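Local coordinates for protein cycloalternan-forming enzyme (Listeria monocytogenes serovar 1/2a, PDB 5F7U) that belongs to glycoside hydrolase family 31 and combines a TIM-barrel domain with several beta-rich domains, among them a family 6 carbohydrate-binding module, at residues V878-P883 with N934-A939; D912-L917 with T961-V966; A939-E944 with D1057-K1062. The protein carries 1 engineered substitution. All blocks are in the same frame, centred on the assembly; numbering follows the deposited sequence.

Contact 1 (V878-P883 with N934-A939); sequences VFSTEP and NGVNHA
Packing is tightest where A939 sits on F879. With CG anti to the backbone N (chi1 -168°), the phenyl ring lies beneath the alanine methyl, and CB of A939 stands 3.4 Å from the F879 ring centroid, almost on the ring normal: a CH-pi contact over the face that touches all six ring carbons. Beside it a water bridges F879 O and A939 N. Nearby, T881 grips N937 twice. N of T881 donates to O of N937 at 2.9 Å, nearly straight (168°) but from above the carbonyl plane. The hydroxyl of T881, held between its backbone N and carbonyl carbon (chi1 60°), accepts a hydrogen bond from N of N937, 2.7 Å from OG1. V936 and P883, both buried, cross obliquely, CG1 to CG 3.7 Å. The carboxamide of N937 has its own partner, E861.

The other side is looser and wetter. A water there accepts from T881 OG1 and donates to E882 O and G935 O, linking three groups that do not bond one another. E882 points away from this junction, and its carboxylate makes a salt bridge to K895.

T881 OG1 thus accepts from an amide and donates to a water, so its proton direction is settled. The direct polar link between the loop after strand 929-934 and the residues just past strand 874-879 is one backbone bond plus one through a threonine hydroxyl, beside apolar packing.

Contact 2 (D912-L917 with T961-V966); sequences DTVQNL and TGTGFV. With MG (magnesium ion), chain G; GLC (alpha-D-glucopyranose), chain B.
The contact is made almost entirely by backbone, and its oddest element is a reciprocal pair of CA-H...O contacts: CA of G962 lies 3.4 Å from O of V914, while CA of V914 lies 3.6 Å from O of G962. One conventional bond accompanies them, from G962 N to T913 O at 2.9 Å, with the donor in the carbonyl plane. A water extends the seam on the solvent side, accepting from T913 OG1 and donating to G962 O. Side chains add little. N916 crosses T961 at about a right angle, its OD1 coming 3.7 Å from CB of T961, and its ND2 end is held by E942.

The 912-917 turn is held by its own bonds. OD1 of D912 accepts from N of Q915 at 3.2 Å, met from above the carboxylate plane, which makes an Asx motif. N916, at positive phi, and L917 both face D912 in a G1 beta bulge. The partner loop, where G962 also has positive phi, is fixed by the magnesium ion, which T961 O and G964 O each bind at 2.2 Å. T963 OG1 shares a hydrogen bond of 2.7 Å with O3 of alpha-D-glucopyranose.

The turn joins strands 908-912 and 917-922 at the edge of their sheet and leans on the loop leading into strand 965-968, which lies beside strand 1054-1062 in the carbohydrate-binding module.

Contact 3 (A939-E944 with D1057-K1062); sequences APYEAE and DHVVIK. With MG (magnesium ion), chain G.
Strand 941-942 runs antiparallel to the last strand of the chain. Y941 and V1059 form a hydrogen-bonded pair, with Y941 N meeting V1059 O nearly along the C=O axis, and V1059 N returning to Y941 O. E942 and H1058 are the next, non-hydrogen-bonded pair, and A943 N donates to D1057 O.

H1058 can be followed outward. Its CB rests 3.4 Å from O of Y941 and 3.5 Å from OE1 of E942. The first torsion (71°) sets CG between backbone N and carbonyl carbon, 3.6 Å beneath CB of P940, which covers one ring face off-centre in a CH-pi contact. CD2 lies 4.0 Å from P940 CB. ND1, under the same proline, hydrogen-bonds T961 OG1; CE1 reaches P940 CG at 4.0 Å.

Three carboxylates converge on the magnesium ion: E942 OE1 and D1057 OD1 bind at 2.2 Å; E944 chelates unevenly, OE1 at 2.2 Å and OE2 at 2.6 Å from the ion. The ion probably offsets their mutual repulsion, while E942 OE2 accepts from N916 ND2 and D1057 OD2 pairs with R994. Completed by T961 and G964, this buried metal site is consistent with the beta-sandwich of family 6 carbohydrate-binding modules.

In the fold
All three contacts cluster near 38 Å from the chain centre, where the carbohydrate-binding module meets the beta domain before it. Centres of contacts 2 and 3 are 9 Å apart, those of 1 and 3 about 12 Å, those of 1 and 2 about 13 Å. Contact 1 closes before contact 3 opens, sharing A939, whereas contact 2 crosses both along the chain. Strands 965-968 and 1054-1062, neighbours in one sheet, and the magnesium ion unite contacts 2 and 3; S880 N probably hydrogen-bonds N916 O between contacts 1 and 2. This is consistent with a joint between two beta domains at which the 935-940 link, the metal site and the loop that binds alpha-D-glucopyranose lie close together.

Contact 1 (V878-P883 with N934-A939)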
loop_
_atom_site.group_PDB
_atom_site.type_symbol
_atom_site.label_atom_id
_atom_site.label_comp_id
_atom_site.label_asym_id
_atom_site.label_seq_id
_atom_site.Cartn_x
_atom_site.Cartn_y
_atom_site.Cartn_z
ATOM N N VAL A 878 -16.500 -19.820 18.622
ATOM C CA VAL A 878 -16.591 -20.740 17.484
ATOM C C VAL A 878 -17.952 -20.594 16.810
ATOM O O VAL A 878 -18.995 -20.771 17.457
ATOM C CB VAL A 878 -16.383 -22.213 17.931
ATOM C CG1 VAL A 878 -16.285 -23.145 16.728
ATOM C CG2 VAL A 878 -15.149 -22.360 18.810
ATOM N N PHE A 879 -17.935 -20.346 15.498
ATOM C CA PHE A 879 -19.169 -20.234 14.694
ATOM C C PHE A 879 -19.733 -21.643 14.524
ATOM O O PHE A 879 -19.102 -22.491 13.883
ATOM C CB PHE A 879 -18.828 -19.588 13.342
ATOM C CG PHE A 879 -20.020 -19.145 12.523
ATOM C CD1 PHE A 879 -20.968 -18.242 13.031
ATOM C CD2 PHE A 879 -20.143 -19.565 11.183
ATOM C CE1 PHE A 879 -22.034 -17.790 12.234
ATOM C CE2 PHE A 879 -21.209 -19.135 10.399
ATOM C CZ PHE A 879 -22.147 -18.239 10.913
ATOM N N SER A 880 -20.884 -21.911 15.142
ATOM C CA SER A 880 -21.489 -23.256 15.119
ATOM C C SER A 880 -22.842 -23.222 15.778
ATOM O O SER A 880 -23.201 -22.228 16.401
ATOM C CB SER A 880 -20.619 -24.275 15.887
ATOM O OG SER A 880 -20.756 -24.113 17.300
ATOM N N THR A 881 -23.584 -24.325 15.670
ATOM C CA THR A 881 -24.782 -24.489 16.501
ATOM C C THR A 881 -24.367 -24.778 17.948
ATOM O O THR A 881 -23.185 -24.984 18.231
ATOM C CB THR A 881 -25.693 -25.609 15.985
ATOM O OG1 THR A 881 -24.960 -26.840 15.990
ATOM C CG2 THR A 881 -26.191 -25.283 14.584
ATOM N N GLU A 882 -25.347 -24.818 18.850
ATOM C CA GLU A 882 -25.074 -25.005 20.279
ATOM C C GLU A 882 -24.553 -26.404 20.616
ATOM O O GLU A 882 -25.229 -27.385 20.310
ATOM C CB GLU A 882 -26.332 -24.734 21.100
ATOM C CG GLU A 882 -26.070 -24.723 22.603
ATOM C CD GLU A 882 -27.249 -24.210 23.413
ATOM O OE1 GLU A 882 -28.354 -24.094 22.854
ATOM O OE2 GLU A 882 -27.068 -23.930 24.616
ATOM N N PRO A 883 -23.384 -26.498 21.288
ATOM C CA PRO A 883 -22.880 -27.817 21.705
ATOM C C PRO A 883 -23.771 -28.525 22.712
ATOM O O PRO A 883 -24.553 -27.876 23.429
ATOM C CB PRO A 883 -21.545 -27.492 22.400
ATOM C CG PRO A 883 -21.178 -26.132 21.949
ATOM C CD PRO A 883 -22.484 -25.413 21.733
ATOM N N ASN A 934 -18.688 -30.819 21.260
ATOM C CA ASN A 934 -19.504 -31.979 20.846
ATOM C C ASN A 934 -20.926 -31.604 20.502
ATOM O O ASN A 934 -21.486 -30.671 21.071
ATOM C CB ASN A 934 -19.546 -33.032 21.947
ATOM C CG ASN A 934 -18.180 -33.602 22.260
ATOM O OD1 ASN A 934 -17.662 -33.430 23.376
ATOM N ND2 ASN A 934 -17.581 -34.273 21.289
ATOM N N GLY A 935 -21.512 -32.350 19.576
ATOM C CA GLY A 935 -22.899 -32.136 19.188
ATOM C C GLY A 935 -23.147 -30.874 18.385
ATOM O O GLY A 935 -24.274 -30.380 18.358
ATOM N N VAL A 936 -22.109 -30.363 17.724
ATOM C CA VAL A 936 -22.212 -29.101 16.958
ATOM C C VAL A 936 -22.352 -29.330 15.463
ATOM O O VAL A 936 -21.761 -30.250 14.911
ATOM C CB VAL A 936 -20.990 -28.182 17.168
ATOM C CG1 VAL A 936 -20.967 -27.658 18.597
ATOM C CG2 VAL A 936 -19.686 -28.908 16.824
ATOM N N ASN A 937 -23.132 -28.471 14.818
ATOM C CA ASN A 937 -23.186 -28.415 13.367
ATOM C C ASN A 937 -22.760 -27.065 12.848
ATOM O O ASN A 937 -22.561 -26.138 13.636
ATOM C CB ASN A 937 -24.580 -28.774 12.883
ATOM C CG ASN A 937 -24.816 -30.254 12.960
ATOM O OD1 ASN A 937 -24.153 -31.030 12.265
ATOM N ND2 ASN A 937 -25.747 -30.655 13.789
ATOM N N HIS A 938 -22.571 -26.976 11.533
ATOM C CA HIS A 938 -22.362 -25.678 10.879
ATOM C C HIS A 938 -23.430 -24.706 11.377
ATOM O O HIS A 938 -24.585 -25.098 11.578
ATOM C CB HIS A 938 -22.418 -25.818 9.355
ATOM C CG HIS A 938 -22.092 -24.549 8.624
ATOM N ND1 HIS A 938 -22.965 -23.483 8.557
ATOM C CD2 HIS A 938 -20.996 -24.184 7.921
ATOM C CE1 HIS A 938 -22.416 -22.513 7.844
ATOM N NE2 HIS A 938 -21.227 -22.915 7.443
ATOM N N ALA A 939 -23.052 -23.441 11.600
ATOM C CA ALA A 939 -23.988 -22.480 12.183
ATOM C C ALA A 939 -25.238 -22.321 11.314
ATOM O O ALA A 939 -25.172 -22.562 10.104
ATOM C CB ALA A 939 -23.312 -21.134 12.396
HETATM O O HOH W 1 -20.243 -23.045 11.283
HETATM O O HOH W 2 -26.054 -28.268 17.979
#

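Contact 2 (D912-L917 with T961-V966)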
loop_
_atom_site.group_PDB
_atom_site.type_symbol
_atom_site.label_atom_id
_atom_site.label_comp_id
_atom_site.label_asym_id
_atom_site.label_seq_id
_atom_site.Cartn_x
_atom_site.Cartn_y
_atom_site.Cartn_z
ATOM N N ASP A 912 -23.898 -17.892 22.428
ATOM C CA ASP A 912 -24.495 -16.634 22.002
ATOM C C ASP A 912 -25.465 -16.966 20.867
ATOM O O ASP A 912 -25.038 -17.221 19.744
ATOM C CB ASP A 912 -23.367 -15.693 21.537
ATOM C CG ASP A 912 -23.852 -14.330 21.041
ATOM O OD1 ASP A 912 -25.052 -14.128 20.742
ATOM O OD2 ASP A 912 -22.978 -13.432 20.949
ATOM N N THR A 913 -26.769 -16.963 21.164
ATOM C CA THR A 913 -27.790 -17.325 20.157
ATOM C C THR A 913 -27.961 -16.287 19.024
ATOM O O THR A 913 -28.446 -16.624 17.937
ATOM C CB THR A 913 -29.174 -17.594 20.787
ATOM O OG1 THR A 913 -29.727 -16.366 21.266
ATOM C CG2 THR A 913 -29.071 -18.577 21.949
ATOM N N VAL A 914 -27.580 -15.033 19.288
ATOM C CA VAL A 914 -27.740 -13.940 18.308
ATOM C C VAL A 914 -26.690 -14.061 17.210
ATOM O O VAL A 914 -27.002 -13.890 16.028
ATOM C CB VAL A 914 -27.680 -12.542 18.979
ATOM C CG1 VAL A 914 -27.638 -11.412 17.948
ATOM C CG2 VAL A 914 -28.893 -12.360 19.879
ATOM N N GLN A 915 -25.475 -14.401 17.626
ATOM C CA GLN A 915 -24.303 -14.488 16.743
ATOM C C GLN A 915 -24.015 -15.908 16.279
ATOM O O GLN A 915 -23.187 -16.101 15.380
ATOM C CB GLN A 915 -23.067 -13.934 17.468
ATOM C CG GLN A 915 -23.143 -12.434 17.796
ATOM C CD GLN A 915 -22.966 -11.553 16.569
ATOM O OE1 GLN A 915 -22.270 -11.924 15.628
ATOM N NE2 GLN A 915 -23.583 -10.378 16.580
ATOM N N ASN A 916 -24.690 -16.893 16.889
ATOM C CA ASN A 916 -24.387 -18.309 16.687
ATOM C C ASN A 916 -22.916 -18.628 16.940
ATOM O O ASN A 916 -22.224 -19.238 16.122
ATOM C CB ASN A 916 -24.877 -18.781 15.309
ATOM C CG ASN A 916 -26.382 -18.687 15.170
ATOM O OD1 ASN A 916 -27.135 -19.267 15.970
ATOM N ND2 ASN A 916 -26.833 -17.963 14.149
ATOM N N LEU A 917 -22.429 -18.145 18.080
ATOM C CA LEU A 917 -21.058 -18.398 18.497
ATOM C C LEU A 917 -21.033 -19.140 19.815
ATOM O O LEU A 917 -21.712 -18.741 20.759
ATOM C CB LEU A 917 -20.301 -17.083 18.678
ATOM C CG LEU A 917 -20.077 -16.225 17.425
ATOM C CD1 LEU A 917 -19.519 -14.884 17.859
ATOM C CD2 LEU A 917 -19.111 -16.912 16.470
ATOM N N THR A 961 -33.021 -18.088 16.982
ATOM C CA THR A 961 -31.617 -17.776 16.801
ATOM C C THR A 961 -31.515 -16.596 15.822
ATOM O O THR A 961 -32.484 -16.279 15.069
ATOM C CB THR A 961 -30.794 -18.990 16.321
ATOM O OG1 THR A 961 -31.201 -19.343 15.001
ATOM C CG2 THR A 961 -30.948 -20.203 17.269
ATOM N N GLY A 962 -30.336 -15.971 15.825
ATOM C CA GLY A 962 -30.096 -14.750 15.061
ATOM C C GLY A 962 -30.848 -13.591 15.691
ATOM O O GLY A 962 -31.007 -13.542 16.909
ATOM N N THR A 963 -31.331 -12.669 14.856
ATOM C CA THR A 963 -32.048 -11.484 15.344
ATOM C C THR A 963 -33.571 -11.628 15.354
ATOM O O THR A 963 -34.278 -10.736 15.845
ATOM C CB THR A 963 -31.677 -10.225 14.530
ATOM O OG1 THR A 963 -32.047 -10.417 13.153
ATOM C CG2 THR A 963 -30.178 -9.914 14.647
ATOM N N GLY A 964 -34.073 -12.736 14.813
ATOM C CA GLY A 964 -35.517 -13.000 14.767
ATOM C C GLY A 964 -35.873 -14.171 13.865
ATOM O O GLY A 964 -35.175 -15.207 13.842
ATOM N N PHE A 965 -36.961 -13.973 13.120
ATOM C CA PHE A 965 -37.568 -14.990 12.262
ATOM C C PHE A 965 -38.407 -14.320 11.179
ATOM O O PHE A 965 -38.774 -13.148 11.307
ATOM C CB PHE A 965 -38.431 -15.964 13.092
ATOM C CG PHE A 965 -39.424 -15.285 14.009
ATOM C CD1 PHE A 965 -40.673 -14.876 13.532
ATOM C CD2 PHE A 965 -39.118 -15.078 15.366
ATOM C CE1 PHE A 965 -41.599 -14.282 14.379
ATOM C CE2 PHE A 965 -40.039 -14.461 16.214
ATOM C CZ PHE A 965 -41.279 -14.066 15.719
ATOM N N VAL A 966 -38.729 -15.078 10.137
ATOM C CA VAL A 966 -39.661 -14.649 9.100
ATOM C C VAL A 966 -41.075 -14.976 9.598
ATOM O O VAL A 966 -41.334 -16.112 10.000
ATOM C CB VAL A 966 -39.328 -15.341 7.760
ATOM C CG1 VAL A 966 -40.435 -15.143 6.738
ATOM C CG2 VAL A 966 -38.020 -14.796 7.217
HETATM MG MG MG G . -33.575 -16.568 13.171
HETATM C C1 GLC B . -31.980 -8.168 8.367
HETATM C C2 GLC B . -32.337 -8.482 9.827
HETATM C C3 GLC B . -31.605 -7.545 10.793
HETATM C C4 GLC B . -30.094 -7.561 10.570
HETATM C C5 GLC B . -29.808 -7.307 9.090
HETATM C C6 GLC B . -28.332 -7.422 8.750
HETATM O O2 GLC B . -33.754 -8.422 10.023
HETATM O O3 GLC B . -31.865 -7.941 12.137
HETATM O O4 GLC B . -29.460 -6.546 11.366
HETATM O O5 GLC B . -30.544 -8.218 8.247
HETATM O O6 GLC B . -28.251 -7.106 7.354
HETATM O O HOH W 3 -31.166 -15.095 19.220
#

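Contact 3 (A939-E944 with D1057-K1062)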
loop_
_atom_site.group_PDB
_atom_site.type_symbol
_atom_site.label_atom_id
_atom_site.label_comp_id
_atom_site.label_asym_id
_atom_site.label_seq_id
_atom_site.Cartn_x
_atom_site.Cartn_y
_atom_site.Cartn_z
ATOM N N ALA A 939 -23.052 -23.441 11.600
ATOM C CA ALA A 939 -23.988 -22.480 12.183
ATOM C C ALA A 939 -25.238 -22.321 11.314
ATOM O O ALA A 939 -25.172 -22.562 10.104
ATOM C CB ALA A 939 -23.312 -21.134 12.396
ATOM N N PRO A 940 -26.382 -21.927 11.920
ATOM C CA PRO A 940 -27.597 -21.850 11.119
ATOM C C PRO A 940 -27.518 -20.788 10.022
ATOM O O PRO A 940 -26.747 -19.817 10.140
ATOM C CB PRO A 940 -28.670 -21.424 12.133
ATOM C CG PRO A 940 -28.132 -21.859 13.458
ATOM C CD PRO A 940 -26.653 -21.654 13.345
ATOM N N TYR A 941 -28.287 -21.018 8.955
ATOM C CA TYR A 941 -28.600 -20.003 7.955
ATOM C C TYR A 941 -29.897 -19.333 8.411
ATOM O O TYR A 941 -30.970 -19.947 8.365
ATOM C CB TYR A 941 -28.811 -20.668 6.585
ATOM C CG TYR A 941 -27.542 -21.226 5.985
ATOM C CD1 TYR A 941 -27.036 -22.478 6.375
ATOM C CD2 TYR A 941 -26.826 -20.480 5.041
ATOM C CE1 TYR A 941 -25.854 -22.977 5.829
ATOM C CE2 TYR A 941 -25.666 -20.974 4.472
ATOM C CZ TYR A 941 -25.170 -22.208 4.887
ATOM O OH TYR A 941 -24.000 -22.674 4.308
ATOM N N GLU A 942 -29.795 -18.085 8.856
ATOM C CA GLU A 942 -30.945 -17.400 9.455
ATOM C C GLU A 942 -31.949 -16.992 8.387
ATOM O O GLU A 942 -31.578 -16.391 7.352
ATOM C CB GLU A 942 -30.496 -16.178 10.278
ATOM C CG GLU A 942 -29.653 -16.525 11.503
ATOM C CD GLU A 942 -30.370 -17.411 12.513
ATOM O OE1 GLU A 942 -31.636 -17.438 12.559
ATOM O OE2 GLU A 942 -29.646 -18.075 13.302
ATOM N N ALA A 943 -33.223 -17.327 8.625
ATOM C CA ALA A 943 -34.271 -16.988 7.673
ATOM C C ALA A 943 -34.388 -15.473 7.474
ATOM O O ALA A 943 -34.660 -15.006 6.366
ATOM C CB ALA A 943 -35.605 -17.593 8.097
ATOM N N GLU A 944 -34.145 -14.716 8.548
ATOM C CA GLU A 944 -34.239 -13.252 8.524
ATOM C C GLU A 944 -33.143 -12.598 7.649
ATOM O O GLU A 944 -33.265 -11.419 7.271
ATOM C CB GLU A 944 -34.243 -12.686 9.959
ATOM C CG GLU A 944 -33.022 -13.025 10.809
ATOM C CD GLU A 944 -33.157 -14.271 11.697
ATOM O OE1 GLU A 944 -33.844 -15.272 11.379
ATOM O OE2 GLU A 944 -32.514 -14.268 12.754
ATOM N N ASP A 1057 -37.573 -19.646 11.660
ATOM C CA ASP A 1057 -36.373 -19.172 12.358
ATOM C C ASP A 1057 -35.086 -19.263 11.522
ATOM O O ASP A 1057 -34.389 -18.271 11.316
ATOM C CB ASP A 1057 -36.178 -19.932 13.677
ATOM C CG ASP A 1057 -35.043 -19.356 14.526
ATOM O OD1 ASP A 1057 -34.575 -18.208 14.268
ATOM O OD2 ASP A 1057 -34.623 -20.075 15.450
ATOM N N HIS A 1058 -34.772 -20.468 11.074
ATOM C CA HIS A 1058 -33.486 -20.756 10.424
ATOM C C HIS A 1058 -33.511 -22.133 9.792
ATOM O O HIS A 1058 -34.426 -22.910 10.048
ATOM C CB HIS A 1058 -32.306 -20.664 11.430
ATOM C CG HIS A 1058 -32.236 -21.777 12.448
ATOM N ND1 HIS A 1058 -31.957 -21.537 13.778
ATOM C CD2 HIS A 1058 -32.335 -23.123 12.331
ATOM C CE1 HIS A 1058 -31.898 -22.683 14.436
ATOM N NE2 HIS A 1058 -32.130 -23.663 13.581
ATOM N N VAL A 1059 -32.494 -22.409 8.976
ATOM C CA VAL A 1059 -32.170 -23.781 8.576
ATOM C C VAL A 1059 -30.751 -24.151 9.009
ATOM O O VAL A 1059 -29.863 -23.288 9.074
ATOM C CB VAL A 1059 -32.401 -24.066 7.059
ATOM C CG1 VAL A 1059 -33.859 -23.808 6.659
ATOM C CG2 VAL A 1059 -31.457 -23.258 6.187
ATOM N N VAL A 1060 -30.554 -25.433 9.326
ATOM C CA VAL A 1060 -29.234 -25.986 9.630
ATOM C C VAL A 1060 -28.975 -27.115 8.642
ATOM O O VAL A 1060 -29.874 -27.935 8.391
ATOM C CB VAL A 1060 -29.130 -26.457 11.112
ATOM C CG1 VAL A 1060 -27.891 -27.316 11.344
ATOM C CG2 VAL A 1060 -29.084 -25.240 12.033
ATOM N N ILE A 1061 -27.765 -27.157 8.073
ATOM C CA ILE A 1061 -27.366 -28.266 7.207
ATOM C C ILE A 1061 -26.477 -29.198 8.020
ATOM O O ILE A 1061 -25.485 -28.753 8.614
ATOM C CB ILE A 1061 -26.614 -27.790 5.925
ATOM C CG1 ILE A 1061 -27.418 -26.720 5.147
ATOM C CG2 ILE A 1061 -26.234 -28.984 5.033
ATOM C CD1 ILE A 1061 -28.810 -27.128 4.661
ATOM N N LYS A 1062 -26.855 -30.479 8.076
ATOM C CA LYS A 1062 -26.057 -31.461 8.785
ATOM C C LYS A 1062 -25.960 -32.741 7.978
ATOM O O LYS A 1062 -26.585 -32.872 6.923
ATOM C CB LYS A 1062 -26.607 -31.718 10.203
ATOM C CG LYS A 1062 -28.028 -32.246 10.270
ATOM C CD LYS A 1062 -28.478 -32.457 11.715
ATOM C CE LYS A 1062 -29.803 -33.196 11.759
ATOM N NZ LYS A 1062 -30.319 -33.290 13.156
HETATM MG MG MG G . -33.575 -16.568 13.171
HETATM O O HOH W 4 -26.002 -25.062 9.091
#